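Local structure of regulatory protein of LacI family (Chloroflexus aggregans, 3BBL) at residues Val117-Ile121 / Ala150-Leu156; Gly168-Arg174 / Asn196-Gly202. The protein probably regulates transcription as a DNA-binding protein of the LacI family, its periplasmic-binding-protein-like part being expected to sense a small effector molecule. All blocks are in the same frame, centred on the assembly; numbering follows the deposited sequence.

Contact 1: residues Val117-Ile121 / Ala150-Leu156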
ATOM      1  N   VAL A 117     -23.961   1.389  -9.090  1.00 20.67           N
ATOM      2  CA  VAL A 117     -24.804   1.230 -10.267  1.00 21.53           C
ATOM      3  C   VAL A 117     -26.001   2.176 -10.242  1.00 19.67           C
ATOM      4  O   VAL A 117     -26.350   2.751 -11.265  1.00 18.94           O
ATOM      5  CB  VAL A 117     -25.287  -0.232 -10.422  1.00 21.64           C
ATOM      6  CG1 VAL A 117     -26.145  -0.368 -11.657  1.00 24.35           C
ATOM      7  CG2 VAL A 117     -24.093  -1.151 -10.544  1.00 22.72           C
ATOM      8  N   GLU A 118     -26.621   2.348  -9.077  1.00 20.35           N
ATOM      9  CA  GLU A 118     -27.767   3.256  -8.966  1.00 21.43           C
ATOM     10  C   GLU A 118     -27.342   4.657  -9.375  1.00 21.04           C
ATOM     11  O   GLU A 118     -28.085   5.385 -10.029  1.00 19.25           O
ATOM     12  CB  GLU A 118     -28.305   3.299  -7.533  1.00 21.94           C
ATOM     13  CG  GLU A 118     -28.892   1.973  -7.066  1.00 29.18           C
ATOM     14  CD  GLU A 118     -29.350   2.007  -5.627  1.00 28.47           C
ATOM     15  OE1 GLU A 118     -28.724   2.734  -4.825  1.00 34.17           O
ATOM     16  OE2 GLU A 118     -30.320   1.299  -5.296  1.00 30.06           O
ATOM     17  N   TYR A 119     -26.128   5.028  -8.985  1.00 20.85           N
ATOM     18  CA  TYR A 119     -25.596   6.337  -9.324  1.00 20.67           C
ATOM     19  C   TYR A 119     -25.473   6.481 -10.842  1.00 19.65           C
ATOM     20  O   TYR A 119     -25.875   7.491 -11.413  1.00 18.67           O
ATOM     21  CB  TYR A 119     -24.228   6.550  -8.673  1.00 20.91           C
ATOM     22  CG  TYR A 119     -23.650   7.905  -9.000  1.00 23.00           C
ATOM     23  CD1 TYR A 119     -24.034   9.038  -8.290  1.00 24.80           C
ATOM     24  CD2 TYR A 119     -22.779   8.066 -10.073  1.00 24.32           C
ATOM     25  CE1 TYR A 119     -23.569  10.303  -8.647  1.00 27.00           C
ATOM     26  CE2 TYR A 119     -22.310   9.322 -10.441  1.00 26.53           C
ATOM     27  CZ  TYR A 119     -22.708  10.434  -9.727  1.00 28.11           C
ATOM     28  OH  TYR A 119     -22.245  11.674 -10.115  1.00 32.92           O
ATOM     29  N   LEU A 120     -24.912   5.468 -11.496  1.00 17.43           N
ATOM     30  CA  LEU A 120     -24.768   5.515 -12.942  1.00 16.73           C
ATOM     31  C   LEU A 120     -26.151   5.608 -13.603  1.00 15.84           C
ATOM     32  O   LEU A 120     -26.358   6.403 -14.506  1.00 13.52           O
ATOM     33  CB  LEU A 120     -23.994   4.291 -13.434  1.00 14.77           C
ATOM     34  CG  LEU A 120     -22.524   4.285 -13.004  1.00 14.75           C
ATOM     35  CD1 LEU A 120     -21.915   2.924 -13.292  1.00 13.10           C
ATOM     36  CD2 LEU A 120     -21.759   5.394 -13.731  1.00 12.16           C
ATOM     37  N   ILE A 121     -27.103   4.814 -13.132  1.00 15.82           N
ATOM     38  CA  ILE A 121     -28.450   4.855 -13.693  1.00 16.52           C
ATOM     39  C   ILE A 121     -29.053   6.249 -13.497  1.00 16.88           C
ATOM     40  O   ILE A 121     -29.793   6.739 -14.351  1.00 15.59           O
ATOM     41  CB  ILE A 121     -29.350   3.797 -13.017  1.00 17.64           C
ATOM     42  CG1 ILE A 121     -28.853   2.403 -13.386  1.00 16.29           C
ATOM     43  CG2 ILE A 121     -30.795   3.996 -13.414  1.00 15.13           C
ATOM     44  CD1 ILE A 121     -29.576   1.294 -12.677  1.00 17.30           C
ATOM     45  N   ALA A 150     -29.313  -3.811  -8.772  1.00 24.22           N
ATOM     46  CA  ALA A 150     -29.577  -2.469  -9.256  1.00 22.28           C
ATOM     47  C   ALA A 150     -30.112  -2.494 -10.688  1.00 20.40           C
ATOM     48  O   ALA A 150     -31.062  -1.782 -11.009  1.00 19.14           O
ATOM     49  CB  ALA A 150     -28.311  -1.620  -9.180  1.00 24.84           C
HETATM   50  N   MSE A 151     -29.513  -3.319 -11.541  1.00 18.30           N
HETATM   51  CA  MSE A 151     -29.945  -3.404 -12.933  1.00 20.47           C
HETATM   52  C   MSE A 151     -31.381  -3.952 -12.990  1.00 22.30           C
HETATM   53  O   MSE A 151     -32.231  -3.420 -13.702  1.00 21.37           O
HETATM   54  CB  MSE A 151     -28.988  -4.293 -13.754  1.00 16.97           C
HETATM   55  CG  MSE A 151     -27.562  -3.801 -13.844  1.00 15.32           C
HETATM   56 SE   MSE A 151     -27.461  -1.980 -14.704  1.00 22.41          SE
HETATM   57  CE  MSE A 151     -27.407  -2.673 -16.560  1.00  9.65           C
ATOM     58  N   GLN A 152     -31.647  -5.000 -12.219  1.00 25.18           N
ATOM     59  CA  GLN A 152     -32.969  -5.610 -12.153  1.00 28.04           C
ATOM     60  C   GLN A 152     -34.010  -4.598 -11.672  1.00 27.25           C
ATOM     61  O   GLN A 152     -35.080  -4.466 -12.251  1.00 26.49           O
ATOM     62  CB  GLN A 152     -32.929  -6.808 -11.201  1.00 31.71           C
ATOM     63  CG  GLN A 152     -34.285  -7.394 -10.863  1.00 41.13           C
ATOM     64  CD  GLN A 152     -34.851  -8.240 -11.979  1.00 46.55           C
ATOM     65  OE1 GLN A 152     -34.263  -9.256 -12.355  1.00 48.43           O
ATOM     66  NE2 GLN A 152     -36.002  -7.828 -12.519  1.00 48.70           N
ATOM     67  N   THR A 153     -33.692  -3.884 -10.601  1.00 26.35           N
ATOM     68  CA  THR A 153     -34.607  -2.889 -10.058  1.00 24.82           C
ATOM     69  C   THR A 153     -34.933  -1.787 -11.067  1.00 25.98           C
ATOM     70  O   THR A 153     -36.072  -1.333 -11.143  1.00 27.36           O
ATOM     71  CB  THR A 153     -34.024  -2.250  -8.778  1.00 24.35           C
ATOM     72  OG1 THR A 153     -33.970  -3.241  -7.745  1.00 23.69           O
ATOM     73  CG2 THR A 153     -34.866  -1.080  -8.315  1.00 20.41           C
ATOM     74  N   ALA A 154     -33.945  -1.351 -11.844  1.00 25.28           N
ATOM     75  CA  ALA A 154     -34.192  -0.300 -12.830  1.00 24.43           C
ATOM     76  C   ALA A 154     -34.766  -0.897 -14.103  1.00 23.97           C
ATOM     77  O   ALA A 154     -35.096  -0.184 -15.042  1.00 23.26           O
ATOM     78  CB  ALA A 154     -32.907   0.452 -13.137  1.00 21.65           C
ATOM     79  N   GLN A 155     -34.887  -2.217 -14.106  1.00 23.99           N
ATOM     80  CA  GLN A 155     -35.401  -2.966 -15.237  1.00 23.05           C
ATOM     81  C   GLN A 155     -34.588  -2.727 -16.502  1.00 23.94           C
ATOM     82  O   GLN A 155     -35.126  -2.450 -17.567  1.00 25.02           O
ATOM     83  CB  GLN A 155     -36.877  -2.641 -15.496  1.00 21.79           C
ATOM     84  CG  GLN A 155     -37.514  -3.607 -16.479  1.00 21.37           C
ATOM     85  CD  GLN A 155     -37.370  -5.045 -16.024  1.00 23.97           C
ATOM     86  OE1 GLN A 155     -37.971  -5.459 -15.026  1.00 22.72           O
ATOM     87  NE2 GLN A 155     -36.555  -5.814 -16.744  1.00 22.53           N
ATOM     88  N   LEU A 156     -33.277  -2.835 -16.374  1.00 24.12           N
ATOM     89  CA  LEU A 156     -32.388  -2.671 -17.511  1.00 24.24           C
ATOM     90  C   LEU A 156     -31.887  -4.053 -17.898  1.00 24.47           C
ATOM     91  O   LEU A 156     -31.808  -4.951 -17.061  1.00 25.77           O
ATOM     92  CB  LEU A 156     -31.201  -1.775 -17.149  1.00 22.21           C
ATOM     93  CG  LEU A 156     -31.504  -0.290 -16.941  1.00 22.11           C
ATOM     94  CD1 LEU A 156     -30.254   0.425 -16.436  1.00 19.22           C
ATOM     95  CD2 LEU A 156     -31.994   0.317 -18.258  1.00 20.36           C
TER
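Val117 and Ile121 meet Ala150, Ala154 and Leu156 with no aromatic ring or side-chain amide between them, so faces and edges play almost no part; the flat group touched is the peptide carbonyl of Ala150, whose O lies 3.8 Å from Ile121 CD1. The rest is branched aliphatic carbon against small or flexible partners. Val117 turns CG1 anti to its backbone N (chi1 -179°), which sets that methyl 3.5 Å from Ala150 CB and 3.7 Å from the SE of Met151, a selenomethionine whose bent chain crosses the valine at about a right angle. One helical turn on, Ile121 CD1 rests 3.5 Å from Ala154 CB. Ile121 also reaches Leu156 tip to tip, its CG1 3.9 Å from Leu156 CD1. A Schellman motif, with Gln155 at positive phi, turns the chain after helix 138-153 and brings Leu156 back to this seam. With an alanine in place of Ile121, everything beyond CB would be gone, and Ala154 and Leu156 would probably face a gap between the helices. Ile128 of strand 128-132 lies against both Ile121 and Met151. Apolar contact without a polar bridge suggests that close fit and buried apolar surface, rather than directed bonds, hold helices 109-123 and 138-153 together here.

Contact 2: residues Gly168-Arg174 / Asn196-Gly202; sequences GTFEVGR and NDTMAIG
Phe170, Gly173 and Arg174 approach Thr198, Met199 and Gly202 so closely that backbone meets backbone, an instance of glycines letting two helices come near. The axes of 170-174 and 197-202 pass within 6.6 Å at a signed angle of -50°. Gly173 and Gly202 meet here without side chains, Gly173 CA lying 3.7 Å from Met199 O.

Weak polar contacts follow from this nearness, as three CA-H...O pairs: Phe170 CA to Thr198 O at 3.6 Å, Gly202 CA to Phe170 O at 3.6 Å, and Arg174 CA to Gly202 O at 3.4 Å. A conventional bond organises residues 168-174 from within, Val172 N giving its hydrogen to OG1 of Thr169 (3.1 Å), the N-cap of helix 170-181.

Apolar packing fills the flanks. With CG anti to the backbone N (chi1 168°), the Phe170 ring is carried to helix 197-209, where CE1 stands 3.4 Å from Gly202 CA in an oblique approach, and CD1 touches Ile201 CG2. At the other end Met199, a selenomethionine, lays CG 3.6 Å from Gly168 CA, while Thr198 CG2 packs beside the N of Phe170.

Around this core, Phe170 stacks on Tyr231 of the second subunit, placing the contact at the dimer interface. Arg174 makes a salt bridge with Glu209 farther along helix 197-209, and Met199 leans on Thr194 of strand 191-194, seating helix 197-209 on the sheet, with helix 170-181 packed against it.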
ATOM      1  N   GLY A 168      -8.556 -10.048 -11.065  1.00 26.86           N
ATOM      2  CA  GLY A 168      -8.562  -8.623 -10.818  1.00 24.58           C
ATOM      3  C   GLY A 168      -7.249  -7.932 -11.102  1.00 22.83           C
ATOM      4  O   GLY A 168      -6.682  -7.317 -10.218  1.00 23.42           O
ATOM      5  N   THR A 169      -6.762  -8.019 -12.334  1.00 22.61           N
ATOM      6  CA  THR A 169      -5.500  -7.373 -12.690  1.00 22.44           C
ATOM      7  C   THR A 169      -5.702  -6.258 -13.710  1.00 23.10           C
ATOM      8  O   THR A 169      -6.773  -6.114 -14.315  1.00 22.51           O
ATOM      9  CB  THR A 169      -4.482  -8.370 -13.303  1.00 23.52           C
ATOM     10  OG1 THR A 169      -4.989  -8.876 -14.547  1.00 21.02           O
ATOM     11  CG2 THR A 169      -4.206  -9.518 -12.338  1.00 21.13           C
ATOM     12  N   PHE A 170      -4.656  -5.461 -13.889  1.00 21.62           N
ATOM     13  CA  PHE A 170      -4.667  -4.373 -14.854  1.00 22.11           C
ATOM     14  C   PHE A 170      -4.828  -4.961 -16.257  1.00 22.64           C
ATOM     15  O   PHE A 170      -5.664  -4.517 -17.038  1.00 22.10           O
ATOM     16  CB  PHE A 170      -3.348  -3.615 -14.783  1.00 21.01           C
ATOM     17  CG  PHE A 170      -3.142  -2.658 -15.911  1.00 19.78           C
ATOM     18  CD1 PHE A 170      -3.679  -1.371 -15.858  1.00 18.56           C
ATOM     19  CD2 PHE A 170      -2.428  -3.047 -17.045  1.00 18.64           C
ATOM     20  CE1 PHE A 170      -3.502  -0.486 -16.916  1.00 16.82           C
ATOM     21  CE2 PHE A 170      -2.250  -2.167 -18.107  1.00 17.37           C
ATOM     22  CZ  PHE A 170      -2.790  -0.886 -18.041  1.00 16.93           C
ATOM     23  N   GLU A 171      -4.016  -5.972 -16.548  1.00 23.22           N
ATOM     24  CA  GLU A 171      -4.021  -6.653 -17.837  1.00 23.85           C
ATOM     25  C   GLU A 171      -5.403  -7.209 -18.183  1.00 22.30           C
ATOM     26  O   GLU A 171      -5.878  -7.068 -19.315  1.00 20.60           O
ATOM     27  CB  GLU A 171      -3.003  -7.805 -17.842  1.00 27.60           C
ATOM     28  CG  GLU A 171      -1.533  -7.428 -17.595  1.00 35.36           C
ATOM     29  CD  GLU A 171      -1.249  -6.810 -16.207  1.00 38.70           C
ATOM     30  OE1 GLU A 171      -1.911  -7.174 -15.201  1.00 37.76           O
ATOM     31  OE2 GLU A 171      -0.326  -5.966 -16.129  1.00 41.62           O
ATOM     32  N   VAL A 172      -6.051  -7.851 -17.218  1.00 20.45           N
ATOM     33  CA  VAL A 172      -7.373  -8.399 -17.487  1.00 19.89           C
ATOM     34  C   VAL A 172      -8.393  -7.274 -17.661  1.00 19.67           C
ATOM     35  O   VAL A 172      -9.225  -7.318 -18.568  1.00 18.49           O
ATOM     36  CB  VAL A 172      -7.824  -9.373 -16.368  1.00 19.00           C
ATOM     37  CG1 VAL A 172      -9.291  -9.736 -16.533  1.00 17.23           C
ATOM     38  CG2 VAL A 172      -6.977 -10.630 -16.423  1.00 18.60           C
ATOM     39  N   GLY A 173      -8.318  -6.263 -16.800  1.00 19.26           N
ATOM     40  CA  GLY A 173      -9.243  -5.145 -16.903  1.00 20.26           C
ATOM     41  C   GLY A 173      -9.152  -4.469 -18.259  1.00 19.89           C
ATOM     42  O   GLY A 173     -10.162  -4.125 -18.863  1.00 17.57           O
ATOM     43  N   ARG A 174      -7.929  -4.300 -18.744  1.00 18.88           N
ATOM     44  CA  ARG A 174      -7.698  -3.672 -20.033  1.00 19.44           C
ATOM     45  C   ARG A 174      -8.217  -4.546 -21.175  1.00 19.88           C
ATOM     46  O   ARG A 174      -8.957  -4.078 -22.045  1.00 21.24           O
ATOM     47  CB  ARG A 174      -6.201  -3.407 -20.211  1.00 20.72           C
ATOM     48  CG  ARG A 174      -5.798  -2.845 -21.556  1.00 21.20           C
ATOM     49  CD  ARG A 174      -4.289  -2.622 -21.582  1.00 24.01           C
ATOM     50  NE  ARG A 174      -3.800  -2.295 -22.918  1.00 26.81           N
ATOM     51  CZ  ARG A 174      -3.620  -3.182 -23.894  1.00 29.43           C
ATOM     52  NH1 ARG A 174      -3.883  -4.467 -23.689  1.00 30.95           N
ATOM     53  NH2 ARG A 174      -3.196  -2.783 -25.088  1.00 30.47           N
ATOM     54  N   ASN A 196     -12.335  -4.012  -8.596  1.00 23.05           N
ATOM     55  CA  ASN A 196     -11.209  -3.440  -7.861  1.00 25.64           C
ATOM     56  C   ASN A 196     -10.627  -2.324  -8.716  1.00 25.36           C
ATOM     57  O   ASN A 196     -10.901  -2.259  -9.910  1.00 27.00           O
ATOM     58  CB  ASN A 196     -10.166  -4.500  -7.437  1.00 24.26           C
ATOM     59  CG  ASN A 196      -9.248  -4.944  -8.551  1.00 27.11           C
ATOM     60  OD1 ASN A 196      -8.432  -5.843  -8.349  1.00 28.58           O
ATOM     61  ND2 ASN A 196      -9.360  -4.337  -9.714  1.00 27.22           N
ATOM     62  N   ASP A 197      -9.869  -1.420  -8.107  1.00 24.51           N
ATOM     63  CA  ASP A 197      -9.315  -0.299  -8.848  1.00 23.22           C
ATOM     64  C   ASP A 197      -8.267  -0.688  -9.870  1.00 23.51           C
ATOM     65  O   ASP A 197      -8.110  -0.013 -10.893  1.00 23.87           O
ATOM     66  CB  ASP A 197      -8.746   0.747  -7.893  1.00 24.76           C
ATOM     67  CG  ASP A 197      -9.812   1.395  -7.034  1.00 23.83           C
ATOM     68  OD1 ASP A 197     -11.000   1.354  -7.402  1.00 24.70           O
ATOM     69  OD2 ASP A 197      -9.458   1.967  -5.997  1.00 24.39           O
ATOM     70  N   THR A 198      -7.548  -1.771  -9.614  1.00 23.94           N
ATOM     71  CA  THR A 198      -6.539  -2.211 -10.574  1.00 25.22           C
ATOM     72  C   THR A 198      -7.208  -2.472 -11.924  1.00 23.32           C
ATOM     73  O   THR A 198      -6.689  -2.079 -12.966  1.00 22.48           O
ATOM     74  CB  THR A 198      -5.845  -3.493 -10.105  1.00 26.91           C
ATOM     75  OG1 THR A 198      -5.436  -3.329  -8.745  1.00 31.21           O
ATOM     76  CG2 THR A 198      -4.624  -3.773 -10.952  1.00 27.55           C
HETATM   77  N   MSE A 199      -8.363  -3.138 -11.889  1.00 20.93           N
HETATM   78  CA  MSE A 199      -9.120  -3.433 -13.097  1.00 20.66           C
HETATM   79  C   MSE A 199      -9.573  -2.134 -13.752  1.00 20.80           C
HETATM   80  O   MSE A 199      -9.449  -1.964 -14.964  1.00 22.17           O
HETATM   81  CB  MSE A 199     -10.334  -4.304 -12.775  1.00 17.67           C
HETATM   82  CG  MSE A 199      -9.962  -5.677 -12.292  1.00 12.86           C
HETATM   83 SE   MSE A 199     -11.633  -6.624 -11.967  1.00 22.64          SE
HETATM   84  CE  MSE A 199     -11.583  -7.863 -13.451  1.00  9.56           C
ATOM     85  N   ALA A 200     -10.087  -1.211 -12.944  1.00 19.90           N
ATOM     86  CA  ALA A 200     -10.553   0.076 -13.458  1.00 18.20           C
ATOM     87  C   ALA A 200      -9.439   0.839 -14.188  1.00 18.87           C
ATOM     88  O   ALA A 200      -9.684   1.518 -15.196  1.00 16.57           O
ATOM     89  CB  ALA A 200     -11.098   0.912 -12.327  1.00 14.61           C
ATOM     90  N   ILE A 201      -8.214   0.718 -13.688  1.00 17.06           N
ATOM     91  CA  ILE A 201      -7.097   1.405 -14.315  1.00 18.76           C
ATOM     92  C   ILE A 201      -6.852   0.826 -15.708  1.00 18.41           C
ATOM     93  O   ILE A 201      -6.578   1.565 -16.665  1.00 17.09           O
ATOM     94  CB  ILE A 201      -5.833   1.333 -13.419  1.00 20.24           C
ATOM     95  CG1 ILE A 201      -6.077   2.173 -12.157  1.00 19.81           C
ATOM     96  CG2 ILE A 201      -4.617   1.874 -14.156  1.00 18.84           C
ATOM     97  CD1 ILE A 201      -4.937   2.181 -11.159  1.00 20.68           C
ATOM     98  N   GLY A 202      -6.979  -0.493 -15.825  1.00 16.79           N
ATOM     99  CA  GLY A 202      -6.804  -1.135 -17.115  1.00 15.43           C
ATOM    100  C   GLY A 202      -7.883  -0.646 -18.071  1.00 15.39           C
ATOM    101  O   GLY A 202      -7.626  -0.400 -19.250  1.00 14.26           O
TER

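How the contacts relate
Followed from the N terminus, the chain enters helix 109-123, runs through strand 128-132 and returns along helix 138-153, where contact 1 closes a loop of 28 residues around that strand. Strand 163-165 then leads to helix 170-181, and after strand 191-194 the chain reaches helix 197-209, where contact 2 closes a shorter loop of 21 residues. The two loops stand in series, neither nesting nor crossing. The centres of contact 1 and contact 2 are about 23 Å apart, and the nearest atoms of contact 1 and contact 2 about 11 Å, on opposite faces of the same sheet. Together they illustrate the layered alpha/beta/alpha plan of periplasmic-binding-protein-like folds, each contact pairing neighbouring helices on one side.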